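Local structure of transcriptional regulator, TetR family (3NNR) at residues A[54-59]-A[95-100]; A[65-70]-A[81-86]; A[126-131]-A[147-152]; A[138-143]-A[196-201]. The protein probably binds DNA through a helix-turn-helix motif and acts as a transcriptional regulator of the TetR family, largely helical and assembled as a dimer. All blocks are in the same frame, centred on the assembly; numbering follows the deposited sequence.

Contact 1: A[54-59]-A[95-100]; sequences YEIFQE and YRFFHR. With SO4 (sulfate ion), chain D.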
# COMPACT_ATOMS: atom_id res chain seq x y z
N TYR A 54 -10.72 -18.19 3.70
CA TYR A 54 -11.72 -17.47 4.48
C TYR A 54 -11.54 -17.73 5.98
O TYR A 54 -11.53 -16.80 6.79
CB TYR A 54 -13.13 -17.85 4.07
CG TYR A 54 -14.24 -17.10 4.77
CD1 TYR A 54 -14.32 -15.71 4.70
CD2 TYR A 54 -15.29 -17.77 5.41
CE1 TYR A 54 -15.35 -14.99 5.30
CE2 TYR A 54 -16.38 -17.04 6.02
CZ TYR A 54 -16.39 -15.66 5.95
OH TYR A 54 -17.38 -14.92 6.53
N GLU A 55 -11.37 -19.00 6.33
CA GLU A 55 -11.19 -19.36 7.73
C GLU A 55 -9.87 -18.83 8.31
O GLU A 55 -9.85 -18.40 9.45
CB GLU A 55 -11.34 -20.86 7.95
CG GLU A 55 -11.32 -21.20 9.49
CD GLU A 55 -12.11 -22.41 9.88
OE1 GLU A 55 -12.95 -22.84 9.04
OE2 GLU A 55 -11.91 -22.90 11.04
N ILE A 56 -8.80 -18.83 7.53
CA ILE A 56 -7.55 -18.21 7.95
C ILE A 56 -7.81 -16.71 8.24
O ILE A 56 -7.39 -16.20 9.28
CB ILE A 56 -6.45 -18.35 6.91
CG1 ILE A 56 -5.97 -19.81 6.79
CG2 ILE A 56 -5.28 -17.45 7.28
CD1 ILE A 56 -4.98 -20.08 5.59
N PHE A 57 -8.47 -16.03 7.31
CA PHE A 57 -8.83 -14.62 7.52
C PHE A 57 -9.64 -14.41 8.80
O PHE A 57 -9.39 -13.47 9.57
CB PHE A 57 -9.61 -14.03 6.35
CG PHE A 57 -10.24 -12.72 6.68
CD1 PHE A 57 -9.47 -11.57 6.74
CD2 PHE A 57 -11.57 -12.65 7.00
CE1 PHE A 57 -10.03 -10.37 7.09
CE2 PHE A 57 -12.14 -11.44 7.36
CZ PHE A 57 -11.36 -10.30 7.40
N GLN A 58 -10.63 -15.27 9.03
CA GLN A 58 -11.44 -15.19 10.24
C GLN A 58 -10.61 -15.29 11.52
O GLN A 58 -11.05 -14.73 12.54
CB GLN A 58 -12.55 -16.23 10.26
CG GLN A 58 -13.67 -15.93 9.30
CD GLN A 58 -14.76 -17.00 9.29
OE1 GLN A 58 -14.49 -18.21 9.32
NE2 GLN A 58 -15.99 -16.55 9.21
N GLU A 59 -9.48 -16.02 11.49
CA GLU A 59 -8.58 -16.11 12.65
C GLU A 59 -7.80 -14.79 12.79
O GLU A 59 -7.60 -14.35 13.91
CB GLU A 59 -7.57 -17.29 12.60
CG GLU A 59 -8.13 -18.74 12.46
CD GLU A 59 -9.08 -19.21 13.59
OE1 GLU A 59 -8.92 -18.75 14.76
OE2 GLU A 59 -9.97 -20.06 13.30
N TYR A 95 0.49 -12.99 8.64
CA TYR A 95 -0.52 -13.25 7.64
C TYR A 95 -0.14 -12.50 6.35
O TYR A 95 -1.01 -12.12 5.57
CB TYR A 95 -1.88 -12.81 8.20
CG TYR A 95 -2.36 -13.71 9.32
CD1 TYR A 95 -1.84 -13.58 10.62
CD2 TYR A 95 -3.33 -14.71 9.10
CE1 TYR A 95 -2.25 -14.42 11.67
CE2 TYR A 95 -3.76 -15.57 10.17
CZ TYR A 95 -3.21 -15.41 11.46
OH TYR A 95 -3.58 -16.22 12.55
N ARG A 96 1.17 -12.38 6.09
CA ARG A 96 1.68 -11.61 4.94
C ARG A 96 1.09 -12.01 3.59
O ARG A 96 1.01 -11.15 2.70
CB ARG A 96 3.24 -11.56 4.90
CG ARG A 96 3.92 -12.78 4.32
CD ARG A 96 5.40 -12.95 4.74
NE ARG A 96 5.41 -13.59 6.05
CZ ARG A 96 5.98 -14.74 6.38
NH1 ARG A 96 6.75 -15.43 5.54
NH2 ARG A 96 5.84 -15.18 7.63
N PHE A 97 0.70 -13.28 3.44
CA PHE A 97 0.10 -13.78 2.17
C PHE A 97 -1.18 -13.04 1.78
O PHE A 97 -1.49 -12.89 0.59
CB PHE A 97 -0.22 -15.30 2.24
CG PHE A 97 -1.59 -15.59 2.79
CD1 PHE A 97 -1.83 -15.57 4.15
CD2 PHE A 97 -2.68 -15.80 1.92
CE1 PHE A 97 -3.12 -15.80 4.66
CE2 PHE A 97 -3.96 -16.00 2.41
CZ PHE A 97 -4.18 -16.00 3.80
N PHE A 98 -1.93 -12.59 2.77
CA PHE A 98 -3.23 -11.96 2.56
C PHE A 98 -3.14 -10.63 1.81
O PHE A 98 -3.69 -10.49 0.72
CB PHE A 98 -3.95 -11.82 3.89
CG PHE A 98 -5.37 -11.40 3.77
CD1 PHE A 98 -6.34 -12.32 3.43
CD2 PHE A 98 -5.74 -10.10 4.05
CE1 PHE A 98 -7.66 -11.93 3.33
CE2 PHE A 98 -7.06 -9.71 3.96
CZ PHE A 98 -8.02 -10.62 3.58
N HIS A 99 -2.38 -9.68 2.35
CA HIS A 99 -2.25 -8.35 1.71
C HIS A 99 -1.52 -8.37 0.37
O HIS A 99 -1.73 -7.46 -0.45
CB HIS A 99 -1.63 -7.35 2.67
CG HIS A 99 -2.41 -7.21 3.93
ND1 HIS A 99 -2.24 -8.07 5.00
CD2 HIS A 99 -3.42 -6.37 4.27
CE1 HIS A 99 -3.10 -7.74 5.95
NE2 HIS A 99 -3.82 -6.71 5.54
N ARG A 100 -0.74 -9.42 0.14
CA ARG A 100 0.02 -9.59 -1.08
C ARG A 100 -0.88 -9.88 -2.28
O ARG A 100 -0.67 -9.31 -3.35
CB ARG A 100 1.04 -10.68 -0.86
CG ARG A 100 1.96 -10.98 -2.03
CD ARG A 100 3.18 -11.71 -1.50
NE ARG A 100 2.86 -13.02 -0.97
CZ ARG A 100 3.56 -13.71 -0.07
NH1 ARG A 100 4.63 -13.23 0.53
NH2 ARG A 100 3.13 -14.91 0.27
S SO4 D . 8.75 -14.30 2.35
O1 SO4 D . 10.01 -13.65 2.71
O2 SO4 D . 8.63 -14.75 0.94
O3 SO4 D . 8.63 -15.50 3.21
O4 SO4 D . 7.79 -13.23 2.60
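The rings of F57 and F98 lie nearly parallel, their planes 21° apart, but they are displaced until little of one ring lies over the other, with centroids 5.3 Å apart. F57 CD1 comes to 3.6 Å from F98 CZ, an approach oblique to both rings. One face of the F97 ring carries CB of its neighbour F98 over its centre, and one face of the H99 ring is met by F98 CD2. I56 CG2 sits at the edges of the Y95 and F97 rings, close to the plane of each: it is 3.8 Å from Y95 CE2 and 3.8 Å from F97 CE1. Anti to the backbone N of I56, this methyl points between the two ring edges, touching the CD2-CE2 side of Y95 and CE1 and CZ of F97. At the outer margin E59 CB only brushes Y95 OH.

F57 and F98 also reach helix 110-136: F57 rests on L112 and Y116, and F98 meets Y116 edge to face. Toward helix 6-21, I56 packs on L11, and F97 on L15 and F18. Away from the interface, R96 NH1 gives a weak hydrogen bond of 3.0 Å to O3 of a sulfate, probably from the crystallisation liquor.

The contact is apolar and mostly buried, and it joins helix 49-67 to the short helix 96-100. In TetR-family proteins a long helix of this kind leads out of the N-terminal helix-turn-helix domain into the helical regulatory domain; here its side chains are wedged between helices of both parts.

Contact 2: A[65-70]-A[81-86]; sequences DYYLDI and MTFYLE
I70 CD1 presses on the phenol end of Y84, 3.5 Å from Y84 CZ and 3.6 Å from Y84 OH, arriving obliquely to the ring. This is the tight part of the contact. The same tyrosine receives L68 CD2 more distantly, 4.1 Å from Y84 CD1, and its edge lies against the backbone carbonyl of Y67, with Y84 CE1 3.6 Å from Y67 O. CG of Y84 is anti to its carbonyl carbon (chi1 -59°). The residue is buried, and its ring also touches I130 of helix 110-136, P71 and I76.

The solvent side is looser and is made by two aromatic rings. F83 turns its edge toward the face of Y67 in an offset T-shaped pair, planes at 90° and centroids 5.8 Å apart, with F83 CZ 3.8 Å from Y67 CD1. F83 is exposed, and its edge also faces Y67 O, which therefore has aromatic C-H groups of both F83 and Y84 beside it.

Helix 49-67 ends here, L68 being the first residue to leave helical angles, and the chain then continues as a loop toward helix 78-94. The contact packs two consecutive helices of the regulatory domain, with their connecting loop, in an all-helical bundle: apolar side chains from the end of one helix and the start of the loop close against the next helix.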
# COMPACT_ATOMS: atom_id res chain seq x y z
N ASP A 65 -9.03 -7.75 16.11
CA ASP A 65 -10.13 -7.26 16.96
C ASP A 65 -9.81 -7.36 18.45
O ASP A 65 -10.21 -6.48 19.22
CB ASP A 65 -11.41 -8.04 16.71
CG ASP A 65 -12.12 -7.65 15.42
OD1 ASP A 65 -11.79 -6.63 14.75
OD2 ASP A 65 -13.07 -8.39 15.09
N TYR A 66 -9.14 -8.44 18.85
CA TYR A 66 -8.75 -8.68 20.24
C TYR A 66 -7.66 -7.66 20.60
O TYR A 66 -7.76 -7.02 21.61
CB TYR A 66 -8.29 -10.15 20.44
CG TYR A 66 -8.22 -10.74 21.84
CD1 TYR A 66 -9.19 -10.46 22.82
CD2 TYR A 66 -7.27 -11.72 22.15
CE1 TYR A 66 -9.14 -11.07 24.11
CE2 TYR A 66 -7.21 -12.33 23.45
CZ TYR A 66 -8.15 -12.01 24.42
OH TYR A 66 -8.12 -12.65 25.70
N TYR A 67 -6.65 -7.47 19.74
CA TYR A 67 -5.63 -6.47 20.03
C TYR A 67 -6.19 -5.04 20.05
O TYR A 67 -5.80 -4.25 20.91
CB TYR A 67 -4.46 -6.53 19.04
CG TYR A 67 -3.67 -7.83 18.97
CD1 TYR A 67 -3.45 -8.62 20.10
CD2 TYR A 67 -3.04 -8.21 17.78
CE1 TYR A 67 -2.69 -9.79 20.03
CE2 TYR A 67 -2.27 -9.38 17.69
CZ TYR A 67 -2.09 -10.15 18.81
OH TYR A 67 -1.35 -11.30 18.74
N LEU A 68 -7.10 -4.72 19.12
CA LEU A 68 -7.70 -3.37 19.00
C LEU A 68 -9.05 -3.18 19.72
O LEU A 68 -9.92 -2.41 19.24
CB LEU A 68 -7.85 -3.02 17.54
CG LEU A 68 -6.56 -3.06 16.72
CD1 LEU A 68 -6.86 -2.62 15.28
CD2 LEU A 68 -5.48 -2.18 17.38
N ASP A 69 -9.23 -3.90 20.84
CA ASP A 69 -10.39 -3.77 21.70
C ASP A 69 -9.81 -2.81 22.72
O ASP A 69 -9.04 -3.21 23.60
CB ASP A 69 -10.80 -5.11 22.32
CG ASP A 69 -12.06 -5.02 23.17
OD1 ASP A 69 -12.56 -3.91 23.47
OD2 ASP A 69 -12.53 -6.10 23.55
N ILE A 70 -10.14 -1.53 22.52
CA ILE A 70 -9.62 -0.43 23.31
C ILE A 70 -10.32 -0.37 24.67
O ILE A 70 -11.56 -0.33 24.72
CB ILE A 70 -9.79 0.97 22.61
CG1 ILE A 70 -9.29 0.96 21.17
CG2 ILE A 70 -9.09 2.09 23.42
CD1 ILE A 70 -7.90 0.45 20.98
N MSE A 81 0.15 2.49 23.16
CA MSE A 81 0.36 2.91 21.78
C MSE A 81 1.35 1.96 21.07
O MSE A 81 1.04 1.43 20.00
CB MSE A 81 0.82 4.37 21.72
CG MSE A 81 0.84 4.95 20.33
SE MSE A 81 1.57 6.73 20.40
CE MSE A 81 3.41 6.33 20.91
N THR A 82 2.48 1.70 21.72
CA THR A 82 3.51 0.81 21.17
C THR A 82 2.99 -0.62 21.01
O THR A 82 3.34 -1.29 20.04
CB THR A 82 4.78 0.82 22.03
OG1 THR A 82 4.45 0.43 23.35
CG2 THR A 82 5.35 2.20 22.10
N PHE A 83 2.15 -1.07 21.94
CA PHE A 83 1.55 -2.39 21.85
C PHE A 83 0.62 -2.45 20.60
O PHE A 83 0.76 -3.33 19.75
CB PHE A 83 0.81 -2.79 23.12
CG PHE A 83 -0.26 -3.78 22.84
CD1 PHE A 83 0.08 -5.08 22.49
CD2 PHE A 83 -1.60 -3.38 22.78
CE1 PHE A 83 -0.91 -5.99 22.13
CE2 PHE A 83 -2.59 -4.28 22.44
CZ PHE A 83 -2.25 -5.59 22.11
N TYR A 84 -0.31 -1.50 20.48
CA TYR A 84 -1.21 -1.48 19.32
C TYR A 84 -0.43 -1.53 18.01
O TYR A 84 -0.79 -2.29 17.09
CB TYR A 84 -2.16 -0.26 19.30
CG TYR A 84 -3.08 -0.09 20.50
CD1 TYR A 84 -3.85 -1.15 20.98
CD2 TYR A 84 -3.24 1.15 21.12
CE1 TYR A 84 -4.71 -1.00 22.08
CE2 TYR A 84 -4.10 1.31 22.24
CZ TYR A 84 -4.83 0.24 22.71
OH TYR A 84 -5.65 0.39 23.80
N LEU A 85 0.64 -0.73 17.92
CA LEU A 85 1.46 -0.67 16.71
C LEU A 85 2.24 -1.95 16.48
O LEU A 85 2.12 -2.54 15.44
CB LEU A 85 2.40 0.55 16.72
CG LEU A 85 1.75 1.91 16.53
CD1 LEU A 85 2.79 2.99 16.70
CD2 LEU A 85 1.11 1.99 15.16
N GLU A 86 3.01 -2.39 17.46
CA GLU A 86 3.79 -3.64 17.31
C GLU A 86 2.96 -4.88 16.97
O GLU A 86 3.35 -5.67 16.10
CB GLU A 86 4.62 -3.93 18.57
CG GLU A 86 5.87 -3.03 18.69
CD GLU A 86 6.88 -3.49 19.75
OE1 GLU A 86 6.91 -4.68 20.11
OE2 GLU A 86 7.67 -2.64 20.18

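Contact 3: A[126-131]-A[147-152]; sequences AINRIF and LRSAMS
I127 and S152 bring their CA atoms within 5.7 Å of each other where segment 126-131 of helix 110-136 passes segment 147-152 of helix 145-160. The segment axes approach to 9.2 Å, and their directions differ by 121°, a steep crossing. The serine lies at the centre: I127 CG2, N128 OD1 and F131 CD2 are 3.6, 3.5 and 3.4 Å from S152 OG, the last obliquely to the ring. With OG anti to its own carbonyl carbon (chi1 -67°), S152 turns this hydroxyl back to R148 O, donating a hydrogen bond of 2.8 Å. R148 O also accepts from S152 N, the two donors coming from opposite faces of the carbonyl plane. R148 and F131 slide past each other in opposite directions, R148 CD lying 3.8 Å from F131 CB. The F131 ring has M151 CE over one face, toward the rim. M151, with L147 and A150, packs on T192 of the second subunit.

The contact joins two helices of the regulatory-domain bundle, and the F131 side chain lies about 3 Å from an unidentified bound molecule that may mark a pocket. S152 spends its hydroxyl within its own helix and R148 NH1 bonds weakly to Q143 O, leaving van der Waals packing between the segments.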
# COMPACT_ATOMS: atom_id res chain seq x y z
N ALA A 126 -11.01 2.10 15.30
CA ALA A 126 -10.11 1.92 16.45
C ALA A 126 -8.97 2.96 16.37
O ALA A 126 -8.52 3.47 17.40
CB ALA A 126 -9.57 0.50 16.51
N ILE A 127 -8.53 3.29 15.15
CA ILE A 127 -7.48 4.32 14.96
C ILE A 127 -8.05 5.68 15.39
O ILE A 127 -7.38 6.42 16.11
CB ILE A 127 -6.93 4.36 13.54
CG1 ILE A 127 -6.22 3.04 13.19
CG2 ILE A 127 -5.93 5.50 13.39
CD1 ILE A 127 -5.97 2.86 11.71
N ASN A 128 -9.28 6.00 14.97
CA ASN A 128 -9.95 7.24 15.41
C ASN A 128 -9.99 7.29 16.91
O ASN A 128 -9.59 8.30 17.52
CB ASN A 128 -11.41 7.36 14.89
CG ASN A 128 -11.50 8.11 13.58
OD1 ASN A 128 -11.17 9.30 13.52
ND2 ASN A 128 -11.97 7.44 12.54
N ARG A 129 -10.44 6.18 17.49
CA ARG A 129 -10.61 6.08 18.91
C ARG A 129 -9.29 6.22 19.69
O ARG A 129 -9.27 6.88 20.73
CB ARG A 129 -11.40 4.81 19.29
CG ARG A 129 -11.90 4.77 20.73
CD ARG A 129 -12.68 6.06 21.13
NE ARG A 129 -13.06 6.06 22.54
CZ ARG A 129 -13.33 7.15 23.28
NH1 ARG A 129 -13.25 8.39 22.78
NH2 ARG A 129 -13.66 6.99 24.56
N ILE A 130 -8.19 5.66 19.16
CA ILE A 130 -6.86 5.79 19.78
C ILE A 130 -6.44 7.26 19.80
O ILE A 130 -6.01 7.76 20.83
CB ILE A 130 -5.80 4.93 19.08
CG1 ILE A 130 -6.02 3.44 19.42
CG2 ILE A 130 -4.40 5.31 19.55
CD1 ILE A 130 -5.46 2.48 18.35
N PHE A 131 -6.56 7.94 18.68
CA PHE A 131 -6.26 9.36 18.63
C PHE A 131 -7.16 10.15 19.57
O PHE A 131 -6.68 11.05 20.25
CB PHE A 131 -6.44 9.94 17.23
CG PHE A 131 -5.43 9.48 16.19
CD1 PHE A 131 -4.10 9.20 16.50
CD2 PHE A 131 -5.81 9.50 14.84
CE1 PHE A 131 -3.20 8.84 15.50
CE2 PHE A 131 -4.92 9.16 13.83
CZ PHE A 131 -3.61 8.83 14.16
N LEU A 147 -10.29 16.26 9.95
CA LEU A 147 -8.82 16.11 9.91
C LEU A 147 -8.33 14.83 10.63
O LEU A 147 -7.30 14.27 10.25
CB LEU A 147 -8.14 17.37 10.44
CG LEU A 147 -6.61 17.46 10.53
CD1 LEU A 147 -5.90 16.87 9.32
CD2 LEU A 147 -6.15 18.94 10.77
N ARG A 148 -9.08 14.36 11.63
CA ARG A 148 -8.76 13.13 12.36
C ARG A 148 -9.13 11.87 11.54
O ARG A 148 -8.42 10.86 11.61
CB ARG A 148 -9.42 13.11 13.76
CG ARG A 148 -8.88 12.04 14.68
CD ARG A 148 -9.37 12.16 16.16
NE ARG A 148 -10.79 11.78 16.37
CZ ARG A 148 -11.80 12.58 16.75
NH1 ARG A 148 -11.64 13.89 17.03
NH2 ARG A 148 -13.02 12.06 16.87
N SER A 149 -10.27 11.90 10.83
CA SER A 149 -10.67 10.80 9.93
C SER A 149 -9.65 10.63 8.80
O SER A 149 -9.32 9.50 8.43
CB SER A 149 -12.03 11.04 9.27
OG SER A 149 -13.02 11.28 10.24
N ALA A 150 -9.20 11.77 8.26
CA ALA A 150 -8.18 11.82 7.23
C ALA A 150 -6.87 11.25 7.78
O ALA A 150 -6.28 10.35 7.18
CB ALA A 150 -7.97 13.24 6.75
N MSE A 151 -6.43 11.75 8.93
CA MSE A 151 -5.19 11.24 9.54
C MSE A 151 -5.21 9.76 9.85
O MSE A 151 -4.17 9.12 9.74
CB MSE A 151 -4.81 12.03 10.78
CG MSE A 151 -4.04 13.27 10.44
SE MSE A 151 -4.18 14.53 11.84
CE MSE A 151 -4.25 13.38 13.48
N SER A 152 -6.38 9.25 10.26
CA SER A 152 -6.57 7.85 10.59
C SER A 152 -6.41 6.97 9.36
O SER A 152 -5.78 5.93 9.42
CB SER A 152 -7.95 7.63 11.25
OG SER A 152 -8.01 8.26 12.54

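Contact 4: A[138-143]-A[196-201]; sequences GIIQPQ and PYLTPE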
# COMPACT_ATOMS: atom_id res chain seq x y z
N GLY A 138 -3.71 14.04 26.79
CA GLY A 138 -2.79 15.17 26.63
C GLY A 138 -1.51 14.86 25.88
O GLY A 138 -0.54 15.60 25.99
N ILE A 139 -1.52 13.78 25.09
CA ILE A 139 -0.35 13.32 24.33
C ILE A 139 -0.27 14.04 22.98
O ILE A 139 0.81 14.50 22.60
CB ILE A 139 -0.33 11.78 24.18
CG1 ILE A 139 -0.33 11.12 25.57
CG2 ILE A 139 0.89 11.36 23.38
CD1 ILE A 139 -0.38 9.62 25.57
N ILE A 140 -1.39 14.11 22.27
CA ILE A 140 -1.47 14.89 21.02
C ILE A 140 -2.48 16.01 21.22
O ILE A 140 -3.26 16.00 22.17
CB ILE A 140 -1.80 14.03 19.74
CG1 ILE A 140 -3.26 13.54 19.70
CG2 ILE A 140 -0.84 12.87 19.62
CD1 ILE A 140 -3.60 12.79 18.43
N GLN A 141 -2.46 16.96 20.30
CA GLN A 141 -3.40 18.09 20.31
C GLN A 141 -4.73 17.59 19.73
O GLN A 141 -4.72 16.84 18.76
CB GLN A 141 -2.82 19.26 19.52
CG GLN A 141 -1.60 19.86 20.24
CD GLN A 141 -0.81 20.90 19.43
OE1 GLN A 141 -1.07 21.15 18.25
NE2 GLN A 141 0.17 21.50 20.09
N PRO A 142 -5.87 17.98 20.34
CA PRO A 142 -7.16 17.48 19.84
C PRO A 142 -7.42 18.06 18.46
O PRO A 142 -7.13 19.24 18.24
CB PRO A 142 -8.17 18.02 20.86
CG PRO A 142 -7.56 19.30 21.34
CD PRO A 142 -6.06 19.10 21.29
N GLN A 143 -7.95 17.26 17.54
CA GLN A 143 -8.19 17.70 16.16
C GLN A 143 -9.66 17.59 15.71
O GLN A 143 -10.38 16.73 16.24
CB GLN A 143 -7.24 16.95 15.21
CG GLN A 143 -5.73 17.27 15.39
CD GLN A 143 -5.37 18.78 15.22
OE1 GLN A 143 -6.01 19.52 14.46
NE2 GLN A 143 -4.33 19.22 15.93
N PRO A 196 4.19 16.65 14.33
CA PRO A 196 3.82 18.07 14.55
C PRO A 196 2.62 18.32 15.48
O PRO A 196 2.46 19.46 15.93
CB PRO A 196 3.53 18.57 13.15
CG PRO A 196 3.01 17.38 12.45
CD PRO A 196 3.76 16.21 12.99
N TYR A 197 1.79 17.30 15.75
CA TYR A 197 0.65 17.42 16.68
C TYR A 197 0.98 17.08 18.15
O TYR A 197 0.07 17.14 19.01
CB TYR A 197 -0.54 16.57 16.20
CG TYR A 197 -1.01 16.88 14.80
CD1 TYR A 197 -1.59 18.13 14.49
CD2 TYR A 197 -0.90 15.92 13.77
CE1 TYR A 197 -2.04 18.43 13.18
CE2 TYR A 197 -1.34 16.21 12.47
CZ TYR A 197 -1.91 17.46 12.18
OH TYR A 197 -2.35 17.71 10.90
N LEU A 198 2.23 16.73 18.45
CA LEU A 198 2.61 16.40 19.83
C LEU A 198 2.53 17.66 20.71
O LEU A 198 2.97 18.74 20.29
CB LEU A 198 4.02 15.80 19.89
CG LEU A 198 4.26 14.46 19.18
CD1 LEU A 198 5.70 14.08 19.21
CD2 LEU A 198 3.44 13.33 19.79
N THR A 199 1.94 17.50 21.90
CA THR A 199 1.83 18.58 22.90
C THR A 199 3.19 18.84 23.57
O THR A 199 4.09 17.98 23.51
CB THR A 199 0.85 18.22 24.06
OG1 THR A 199 1.30 17.02 24.70
CG2 THR A 199 -0.56 18.02 23.55
N PRO A 200 3.35 20.03 24.21
CA PRO A 200 4.60 20.29 24.93
C PRO A 200 4.97 19.21 25.98
O PRO A 200 6.14 18.80 26.01
CB PRO A 200 4.35 21.66 25.56
CG PRO A 200 3.44 22.34 24.57
CD PRO A 200 2.54 21.26 24.08
N GLU A 201 3.99 18.74 26.77
CA GLU A 201 4.20 17.68 27.79
C GLU A 201 4.96 16.43 27.30
O GLU A 201 5.90 15.95 27.96
CB GLU A 201 2.86 17.12 28.31
CG GLU A 201 2.02 17.97 29.25
CD GLU A 201 1.15 17.08 30.18
OE1 GLU A 201 1.70 16.43 31.10
OE2 GLU A 201 -0.09 17.04 30.01
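A single backbone bridge, I140 with L198, ties the loop after helix 110-136 to the link between helices 186-194 and 200-211, in a chain with no regular strand. Two backbone bonds frame it. Q141 N donates to Y197 O over 2.8 Å, nearly along the C=O axis, while T199 N reaches I139 O over a longer 3.3 Å; that N-H points almost straight at the oxygen (176°), though the donor lies above the carbonyl plane. The third bond comes from a side chain: T199 OG1, set between its backbone N and carbonyl carbon (chi1 58°), donates to G138 O over 2.7 Å. G138, at positive phi, ends helix 110-136 in a Schellman motif. The methyl T199 CG2 lies 3.6 Å from I140 C. At the other end, Q143 crosses Y197 at about a right angle, and Q143 NE2 stands 3.3 Å from Y197 CD1, oblique to the ring, with amide and ring planes 50° apart. Y197 also packs on L147 and M151, and on P196 of the second subunit.

The carbonyls of G138 and I139 and the amide of Q141 are each engaged by the second segment; the bonding is chiefly backbone-directed and sets the register at I140 and L198.

How the contacts relate
Contacts 1 and 2 share helix 49-67, with centres about 18 Å apart, and along the chain contact 2 falls within the span bounded by contact 1. Both close before contacts 3 and 4 open. Contacts 3 and 4 interleave: their segments alternate in sequence, their centres are about 14 Å apart, and they touch where F131 O meets I140 CD1. Contact 2 also touches contact 3 through I70 and Y84 on I130, so helix 110-136 connects these groups. Contact 1, about 35 Å from contact 4 between centres, lies nearer the predicted DNA-binding motif. Contacts 3 and 4 also pack on the second subunit. Together the four run from near that motif to parts of the regulatory domain that touch the partner.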